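Local coordinates for protein cyclodipeptide synthase, BtCDPS (Bacillus thermoamylovorans, PDB 6ZTU) that probably acts as an aminoacyltransferase that joins two activated aminoacyl groups into a cyclic dipeptide, as other members of the cyclodipeptide synthase family do, at residues A[70-75]-A[84-89]; A[144-149]-A[204-209]; A[161-164]-A[168-171]. All coordinates share one frame; numbering follows the deposited sequence.

The three contacts run from the interior to the surface of one domain. Contact 2 is buried: it sets helix 137-157 against the start of helix 205-211 through sulfur, an indole edge and a leucine methyl. Contact 1, partly buried, joins helices 68-74 and 79-103 by aliphatic carbon alone. Contact 3 lies on the surface, where a loop carbonyl and one isoleucine methyl meet a methionine near the beginning of helix 167-191. Contacts 1 and 3 touch each other through A74, L75 and M169, whereas contacts 2 and 3 share the packing of helices 137-157 and 167-191. Both methionine contacts use sulfur, one beside an N-H donor and the other beside a carbonyl oxygen.

Contact 1 of 3, residues A[70-75]-A[84-89]; sequences NLLEAL and RKVRKE
L72 and K85 meet as a leucine methyl against the aliphatic part of a lysine, an example of how a charged residue can serve a nonpolar interface with its carbons. The CD1 methyl of L72 does the touching, lying 3.7 Å from CB of K85 and 4.0 Å from CD of the same residue, so it rests alongside the first half of the lysine chain. On the V86 side it comes within 4.4 Å of CG2, a looser apolar neighbour. L72 reaches across because CG sits beside the backbone N (chi1 -57°) and the chain then continues extended to CD1. The bend of the lysine at chi3 (69°) carries CE and NZ past the leucine, while CB and CD make the contact. At this point the helices keep their distance, with 8.7 Å between the CA atoms of L72 and K85, and side chains make up the contact.

Further out, F36 touches both L72 and V86, and A82 and L158 add to the nonpolar surroundings of L72. On the next residue, the carboxylate of E73 pairs with K69 and also binds H172 and T79, which ties helix 68-74 to its neighbours. Together the two form a pair of consecutive helices inside the crossover that links the adjacent parallel strands 58-63 and 110-112, the beta-alpha-beta topology of a Rossmann-like sheet.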
loop_
_atom_site.group_PDB
_atom_site.type_symbol
_atom_site.label_atom_id
_atom_site.label_comp_id
_atom_site.label_asym_id
_atom_site.label_seq_id
_atom_site.Cartn_x
_atom_site.Cartn_y
_atom_site.Cartn_z
ATOM N N ASN A 70 4.264 12.992 -6.545
ATOM C CA ASN A 70 3.036 13.534 -7.129
ATOM C C ASN A 70 2.053 13.973 -6.062
ATOM O O ASN A 70 1.299 14.936 -6.270
ATOM C CB ASN A 70 2.363 12.503 -8.036
ATOM C CG ASN A 70 3.171 12.203 -9.265
ATOM O OD1 ASN A 70 4.394 12.066 -9.185
ATOM N ND2 ASN A 70 2.508 12.103 -10.416
ATOM N N LEU A 71 2.031 13.270 -4.924
ATOM C CA LEU A 71 1.121 13.629 -3.845
ATOM C C LEU A 71 1.457 15.009 -3.302
ATOM O O LEU A 71 0.560 15.787 -2.961
ATOM C CB LEU A 71 1.182 12.584 -2.728
ATOM C CG LEU A 71 0.873 11.132 -3.115
ATOM C CD1 LEU A 71 0.983 10.256 -1.888
ATOM C CD2 LEU A 71 -0.516 11.000 -3.748
ATOM N N LEU A 72 2.747 15.333 -3.228
ATOM C CA LEU A 72 3.154 16.660 -2.779
ATOM C C LEU A 72 3.004 17.695 -3.891
ATOM O O LEU A 72 2.497 18.794 -3.649
ATOM C CB LEU A 72 4.592 16.609 -2.255
ATOM C CG LEU A 72 4.891 15.617 -1.118
ATOM C CD1 LEU A 72 6.382 15.597 -0.781
ATOM C CD2 LEU A 72 4.068 15.909 0.129
ATOM N N GLU A 73 3.397 17.347 -5.120
ATOM C CA GLU A 73 3.264 18.273 -6.241
ATOM C C GLU A 73 1.818 18.703 -6.444
ATOM O O GLU A 73 1.552 19.830 -6.880
ATOM C CB GLU A 73 3.807 17.633 -7.516
ATOM C CG GLU A 73 5.307 17.409 -7.479
ATOM C CD GLU A 73 5.813 16.718 -8.709
ATOM O OE1 GLU A 73 5.060 15.929 -9.316
ATOM O OE2 GLU A 73 6.974 16.967 -9.082
ATOM N N ALA A 74 0.867 17.815 -6.149
ATOM C CA ALA A 74 -0.537 18.182 -6.298
ATOM C C ALA A 74 -0.994 19.115 -5.184
ATOM O O ALA A 74 -1.897 19.931 -5.395
ATOM C CB ALA A 74 -1.409 16.925 -6.337
ATOM N N LEU A 75 -0.400 19.008 -3.997
ATOM C CA LEU A 75 -0.708 19.904 -2.890
ATOM C C LEU A 75 0.176 21.145 -2.890
ATOM O O LEU A 75 0.544 21.643 -1.815
ATOM C CB LEU A 75 -0.591 19.166 -1.553
ATOM C CG LEU A 75 -1.584 18.017 -1.347
ATOM C CD1 LEU A 75 -1.294 17.214 -0.086
ATOM C CD2 LEU A 75 -3.004 18.549 -1.322
ATOM N N ARG A 84 12.947 15.927 -2.680
ATOM C CA ARG A 84 13.708 15.880 -1.433
ATOM C C ARG A 84 12.890 15.251 -0.314
ATOM O O ARG A 84 13.363 14.350 0.391
ATOM C CB ARG A 84 14.157 17.285 -1.025
ATOM C CG ARG A 84 15.442 17.770 -1.657
ATOM C CD ARG A 84 15.822 19.123 -1.074
ATOM N NE ARG A 84 15.615 20.206 -2.032
ATOM C CZ ARG A 84 15.263 21.444 -1.693
ATOM N NH1 ARG A 84 15.065 21.754 -0.416
ATOM N NH2 ARG A 84 15.097 22.367 -2.633
ATOM N N LYS A 85 11.660 15.733 -0.123
ATOM C CA LYS A 85 10.836 15.220 0.965
ATOM C C LYS A 85 10.582 13.727 0.812
ATOM O O LYS A 85 10.580 13.000 1.807
ATOM C CB LYS A 85 9.524 15.997 1.044
ATOM C CG LYS A 85 9.721 17.465 1.398
ATOM C CD LYS A 85 8.405 18.193 1.563
ATOM C CE LYS A 85 7.664 17.721 2.808
ATOM N NZ LYS A 85 6.483 18.579 3.103
ATOM N N VAL A 86 10.419 13.247 -0.424
ATOM C CA VAL A 86 10.231 11.817 -0.650
ATOM C C VAL A 86 11.472 11.040 -0.226
ATOM O O VAL A 86 11.389 10.090 0.558
ATOM C CB VAL A 86 9.871 11.541 -2.121
ATOM C CG1 VAL A 86 9.871 10.038 -2.398
ATOM C CG2 VAL A 86 8.522 12.146 -2.460
ATOM N N ARG A 87 12.645 11.432 -0.741
ATOM C CA ARG A 87 13.878 10.726 -0.388
ATOM C C ARG A 87 14.049 10.623 1.123
ATOM O O ARG A 87 14.424 9.568 1.648
ATOM C CB ARG A 87 15.089 11.427 -1.010
ATOM C CG ARG A 87 15.246 11.224 -2.514
ATOM C CD ARG A 87 16.541 11.871 -3.014
ATOM N NE ARG A 87 16.287 12.989 -3.923
ATOM C CZ ARG A 87 16.552 14.260 -3.635
ATOM N NH1 ARG A 87 17.080 14.583 -2.460
ATOM N NH2 ARG A 87 16.283 15.212 -4.520
ATOM N N LYS A 88 13.750 11.706 1.840
ATOM C CA LYS A 88 13.884 11.715 3.291
ATOM C C LYS A 88 12.851 10.819 3.963
ATOM O O LYS A 88 13.162 10.121 4.936
ATOM C CB LYS A 88 13.757 13.148 3.802
ATOM C CG LYS A 88 13.879 13.283 5.298
ATOM C CD LYS A 88 12.852 14.264 5.829
ATOM C CE LYS A 88 13.442 15.130 6.922
ATOM N NZ LYS A 88 12.392 15.681 7.822
ATOM N N GLU A 89 11.609 10.847 3.476
ATOM C CA GLU A 89 10.561 10.013 4.062
ATOM C C GLU A 89 10.847 8.531 3.845
ATOM O O GLU A 89 10.724 7.724 4.773
ATOM C CB GLU A 89 9.205 10.410 3.467
ATOM C CG GLU A 89 8.017 9.596 3.950
ATOM C CD GLU A 89 7.491 10.062 5.288
ATOM O OE1 GLU A 89 8.215 10.801 5.990
ATOM O OE2 GLU A 89 6.349 9.684 5.639
#

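Contact 2 of 3, residues A[144-149]-A[204-209]; sequences LAMSHD and WKLGEK
M146 and W204 form a Met-aromatic contact of the edge-on kind, joining helix 137-157 to the residue that occupies the N-cap position of helix 205-211. Along the first segment the work is divided by helix face. At its start, L144 packs against F171 and so places helix 137-157 beside helix 167-191.

M146 carries the contact. Its CG lies beside the backbone N (chi1 -80°) and CB to SD is extended, which projects the sulfur to the rim of the indole. SD stands 4.7 Å from the centroid of the five-membered ring and 81° off the ring normal, near the ring plane and at the NE1 corner. The indole N-H points at it with NE1 to SD of 3.6 Å and an angle of 149° at the hydrogen, a weak hydrogen bond to a soft acceptor. The same sulfur is also 3.9 Å from CD2 of L206, whose side chain crosses the methionine at about a right angle. M146 also touches E180 of helix 167-191. E180 belongs to the pocket of the bound hexanediol, and that ligand lies about 6 Å from the M146 side chain.

S147 faces the other way: its OG makes a hydrogen bond with the carbonyl oxygen of L170 that links helices 137-157 and 167-191.

The tryptophan is positioned from several sides. Its ring meets those of F184 and Y225, and one face lies against the first turn of its own helix. There G207, which has no side chain to intervene, places its backbone N 3.3 Å above the plane and over the ring centre.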
loop_
_atom_site.group_PDB
_atom_site.type_symbol
_atom_site.label_atom_id
_atom_site.label_comp_id
_atom_site.label_asym_id
_atom_site.label_seq_id
_atom_site.Cartn_x
_atom_site.Cartn_y
_atom_site.Cartn_z
ATOM N N LEU A 144 -9.763 7.529 -9.304
ATOM C CA LEU A 144 -9.726 8.942 -8.938
ATOM C C LEU A 144 -10.212 9.163 -7.510
ATOM O O LEU A 144 -9.758 10.093 -6.834
ATOM C CB LEU A 144 -10.563 9.755 -9.928
ATOM C CG LEU A 144 -9.944 9.804 -11.334
ATOM C CD1 LEU A 144 -10.906 10.356 -12.392
ATOM C CD2 LEU A 144 -8.634 10.587 -11.337
ATOM N N ALA A 145 -11.144 8.331 -7.032
ATOM C CA ALA A 145 -11.548 8.415 -5.635
ATOM C C ALA A 145 -10.409 8.021 -4.700
ATOM O O ALA A 145 -10.245 8.619 -3.629
ATOM C CB ALA A 145 -12.773 7.536 -5.381
ATOM N N MET A 146 -9.634 6.991 -5.060
ATOM C CA MET A 146 -8.444 6.679 -4.272
ATOM C C MET A 146 -7.485 7.858 -4.271
ATOM O O MET A 146 -6.829 8.139 -3.261
ATOM C CB MET A 146 -7.735 5.439 -4.826
ATOM C CG MET A 146 -8.351 4.139 -4.411
ATOM S SD MET A 146 -7.298 2.737 -4.878
ATOM C CE MET A 146 -5.974 2.898 -3.688
ATOM N N SER A 147 -7.375 8.538 -5.411
ATOM C CA SER A 147 -6.522 9.721 -5.508
ATOM C C SER A 147 -7.035 10.826 -4.593
ATOM O O SER A 147 -6.266 11.464 -3.865
ATOM C CB SER A 147 -6.480 10.195 -6.963
ATOM O OG SER A 147 -5.677 11.359 -7.083
ATOM N N HIS A 148 -8.344 11.055 -4.618
ATOM C CA HIS A 148 -8.946 12.050 -3.737
ATOM C C HIS A 148 -8.667 11.729 -2.275
ATOM O O HIS A 148 -8.321 12.619 -1.491
ATOM C CB HIS A 148 -10.450 12.122 -4.009
ATOM C CG HIS A 148 -11.113 13.325 -3.413
ATOM N ND1 HIS A 148 -11.396 13.427 -2.066
ATOM C CD2 HIS A 148 -11.533 14.482 -3.975
ATOM C CE1 HIS A 148 -11.966 14.593 -1.826
ATOM N NE2 HIS A 148 -12.063 15.253 -2.967
ATOM N N ASP A 149 -8.821 10.457 -1.890
ATOM C CA ASP A 149 -8.528 10.043 -0.519
ATOM C C ASP A 149 -7.090 10.366 -0.149
ATOM O O ASP A 149 -6.811 10.873 0.946
ATOM C CB ASP A 149 -8.754 8.539 -0.353
ATOM C CG ASP A 149 -10.209 8.138 -0.425
ATOM O OD1 ASP A 149 -11.101 9.016 -0.411
ATOM O OD2 ASP A 149 -10.444 6.912 -0.511
ATOM N N TRP A 204 -10.246 -0.881 1.923
ATOM C CA TRP A 204 -9.959 -0.589 0.521
ATOM C C TRP A 204 -11.268 -0.694 -0.256
ATOM O O TRP A 204 -11.683 -1.792 -0.648
ATOM C CB TRP A 204 -8.883 -1.544 -0.001
ATOM C CG TRP A 204 -8.515 -1.355 -1.445
ATOM C CD1 TRP A 204 -8.468 -0.177 -2.148
ATOM C CD2 TRP A 204 -8.158 -2.386 -2.365
ATOM N NE1 TRP A 204 -8.095 -0.421 -3.452
ATOM C CE2 TRP A 204 -7.901 -1.770 -3.610
ATOM C CE3 TRP A 204 -8.013 -3.777 -2.252
ATOM C CZ2 TRP A 204 -7.529 -2.498 -4.734
ATOM C CZ3 TRP A 204 -7.635 -4.493 -3.375
ATOM C CH2 TRP A 204 -7.415 -3.856 -4.600
ATOM N N LYS A 205 -11.904 0.464 -0.492
ATOM C CA LYS A 205 -13.232 0.502 -1.108
ATOM C C LYS A 205 -13.227 -0.080 -2.517
ATOM O O LYS A 205 -14.137 -0.831 -2.889
ATOM C CB LYS A 205 -13.746 1.947 -1.131
ATOM C CG LYS A 205 -15.180 2.129 -1.599
ATOM C CD LYS A 205 -16.083 0.964 -1.190
ATOM C CE LYS A 205 -17.344 0.917 -2.039
ATOM N NZ LYS A 205 -17.884 -0.464 -2.166
ATOM N N LEU A 206 -12.226 0.279 -3.329
ATOM C CA LEU A 206 -12.132 -0.300 -4.661
ATOM C C LEU A 206 -11.968 -1.809 -4.582
ATOM O O LEU A 206 -12.511 -2.543 -5.416
ATOM C CB LEU A 206 -10.967 0.334 -5.423
ATOM C CG LEU A 206 -10.555 -0.298 -6.742
ATOM C CD1 LEU A 206 -11.730 -0.434 -7.700
ATOM C CD2 LEU A 206 -9.447 0.552 -7.359
ATOM N N GLY A 207 -11.240 -2.291 -3.568
ATOM C CA GLY A 207 -11.117 -3.726 -3.389
ATOM C C GLY A 207 -12.452 -4.393 -3.151
ATOM O O GLY A 207 -12.702 -5.494 -3.650
ATOM N N GLU A 208 -13.326 -3.735 -2.388
ATOM C CA GLU A 208 -14.672 -4.266 -2.188
ATOM C C GLU A 208 -15.395 -4.414 -3.515
ATOM O O GLU A 208 -16.058 -5.428 -3.763
ATOM C CB GLU A 208 -15.460 -3.357 -1.241
ATOM C CG GLU A 208 -14.886 -3.294 0.163
ATOM C CD GLU A 208 -15.580 -2.260 1.041
ATOM O OE1 GLU A 208 -16.662 -1.769 0.644
ATOM O OE2 GLU A 208 -15.042 -1.945 2.128
ATOM N N LYS A 209 -15.266 -3.417 -4.393
ATOM C CA LYS A 209 -15.931 -3.501 -5.686
ATOM C C LYS A 209 -15.309 -4.580 -6.558
ATOM O O LYS A 209 -16.017 -5.305 -7.256
ATOM C CB LYS A 209 -15.875 -2.149 -6.390
ATOM C CG LYS A 209 -16.521 -1.031 -5.604
ATOM C CD LYS A 209 -16.821 0.135 -6.515
ATOM C CE LYS A 209 -17.587 1.225 -5.779
ATOM N NZ LYS A 209 -16.658 2.023 -4.947
#

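Contact 3 of 3, residues A[161-164]-A[168-171]; sequences EDIE and NMLF
Between E164 and M169 the CA atoms stand 9.3 Å apart, with I163 and E164 in an extended backbone that runs past the opening turns of helix 167-191. The case illustrates how a loop can meet a helix through a carbonyl as much as through side chains. E164 contributes its backbone oxygen, which lies 3.3 Å from SD of M169, whereas its own side chain comes no nearer than 6.2 Å to the helical segment.

The methionine spans the gap from the helix. Its CG is beside the backbone N and CB to SD runs extended (chi2 167°), carrying sulfur out to the loop; a bend at chi3 (64°) then brings the terminal methyl up to the loop. CE reaches CG2 of I163 at 4.1 Å and is 3.8 Å from E164 O, so the methyl faces both the isoleucine methyl and the carbonyl oxygen. Within I163 the branch in use is CG2, which stands anti to the backbone N (CG1 at chi1 -59°); the other branch leads off. The two side chains meet at about a right angle, touching by their methyls.

M169 also touches A74 and L75, its CG packing on the carbonyl oxygen of A74 and its CE on the CD2 methyl of L75. Its backbone N is hydrogen-bonded to OG1 of T166, a side-chain interaction common where helices begin. Since I163 and E164 also touch a neighbouring molecule in the crystal, the loop's exact course may partly reflect that lattice. The arrangement is that of a surface loop-to-helix junction, where the connection from helix 137-157 folds against the start of helix 167-191.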
loop_
_atom_site.group_PDB
_atom_site.type_symbol
_atom_site.label_atom_id
_atom_site.label_comp_id
_atom_site.label_asym_id
_atom_site.label_seq_id
_atom_site.Cartn_x
_atom_site.Cartn_y
_atom_site.Cartn_z
ATOM N N GLU A 161 -5.900 22.090 4.872
ATOM C CA GLU A 161 -7.295 21.669 4.750
ATOM C C GLU A 161 -8.158 22.660 3.980
ATOM O O GLU A 161 -9.317 22.344 3.678
ATOM C CB GLU A 161 -7.897 21.446 6.140
ATOM C CG GLU A 161 -6.942 20.807 7.136
ATOM C CD GLU A 161 -7.666 20.184 8.313
ATOM O OE1 GLU A 161 -6.990 19.831 9.305
ATOM O OE2 GLU A 161 -8.910 20.053 8.247
ATOM N N ASP A 162 -7.629 23.841 3.666
ATOM C CA ASP A 162 -8.372 24.888 2.977
ATOM C C ASP A 162 -8.354 24.738 1.462
ATOM O O ASP A 162 -9.025 25.511 0.770
ATOM C CB ASP A 162 -7.797 26.256 3.355
ATOM C CG ASP A 162 -6.299 26.344 3.118
ATOM O OD1 ASP A 162 -5.880 27.129 2.240
ATOM O OD2 ASP A 162 -5.541 25.622 3.803
ATOM N N ILE A 163 -7.621 23.767 0.934
ATOM C CA ILE A 163 -7.371 23.695 -0.500
ATOM C C ILE A 163 -8.523 22.988 -1.195
ATOM O O ILE A 163 -8.987 21.934 -0.747
ATOM C CB ILE A 163 -6.036 22.987 -0.778
ATOM C CG1 ILE A 163 -4.904 23.743 -0.089
ATOM C CG2 ILE A 163 -5.772 22.888 -2.270
ATOM C CD1 ILE A 163 -4.854 25.216 -0.464
ATOM N N GLU A 164 -9.004 23.587 -2.280
ATOM C CA GLU A 164 -9.873 22.885 -3.210
ATOM C C GLU A 164 -9.076 21.791 -3.912
ATOM O O GLU A 164 -7.966 22.038 -4.392
ATOM C CB GLU A 164 -10.441 23.862 -4.240
ATOM C CG GLU A 164 -11.549 23.288 -5.098
ATOM C CD GLU A 164 -12.294 24.357 -5.883
ATOM O OE1 GLU A 164 -12.707 25.370 -5.271
ATOM O OE2 GLU A 164 -12.468 24.181 -7.111
ATOM N N ASN A 168 -7.159 18.515 -11.970
ATOM C CA ASN A 168 -5.745 18.437 -12.310
ATOM C C ASN A 168 -4.926 17.895 -11.148
ATOM O O ASN A 168 -3.952 17.165 -11.366
ATOM C CB ASN A 168 -5.229 19.806 -12.755
ATOM C CG ASN A 168 -5.183 19.939 -14.268
ATOM O OD1 ASN A 168 -6.200 20.204 -14.919
ATOM N ND2 ASN A 168 -4.001 19.737 -14.840
ATOM N N MET A 169 -5.319 18.212 -9.914
ATOM C CA MET A 169 -4.684 17.596 -8.758
ATOM C C MET A 169 -4.953 16.095 -8.733
ATOM O O MET A 169 -4.034 15.292 -8.539
ATOM C CB MET A 169 -5.182 18.256 -7.471
ATOM C CG MET A 169 -4.591 19.646 -7.211
ATOM S SD MET A 169 -5.478 20.537 -5.910
ATOM C CE MET A 169 -5.165 19.514 -4.467
ATOM N N LEU A 170 -6.216 15.704 -8.936
ATOM C CA LEU A 170 -6.587 14.290 -8.894
ATOM C C LEU A 170 -5.854 13.486 -9.956
ATOM O O LEU A 170 -5.398 12.363 -9.694
ATOM C CB LEU A 170 -8.095 14.129 -9.089
ATOM C CG LEU A 170 -9.007 14.629 -7.974
ATOM C CD1 LEU A 170 -10.475 14.484 -8.380
ATOM C CD2 LEU A 170 -8.732 13.889 -6.683
ATOM N N PHE A 171 -5.760 14.025 -11.169
ATOM C CA PHE A 171 -5.130 13.273 -12.247
ATOM C C PHE A 171 -3.621 13.215 -12.076
ATOM O O PHE A 171 -2.990 12.257 -12.533
ATOM C CB PHE A 171 -5.510 13.863 -13.605
ATOM C CG PHE A 171 -6.798 13.310 -14.158
ATOM C CD1 PHE A 171 -6.788 12.182 -14.960
ATOM C CD2 PHE A 171 -8.019 13.899 -13.851
ATOM C CE1 PHE A 171 -7.958 11.659 -15.458
ATOM C CE2 PHE A 171 -9.205 13.381 -14.352
ATOM C CZ PHE A 171 -9.176 12.259 -15.159
#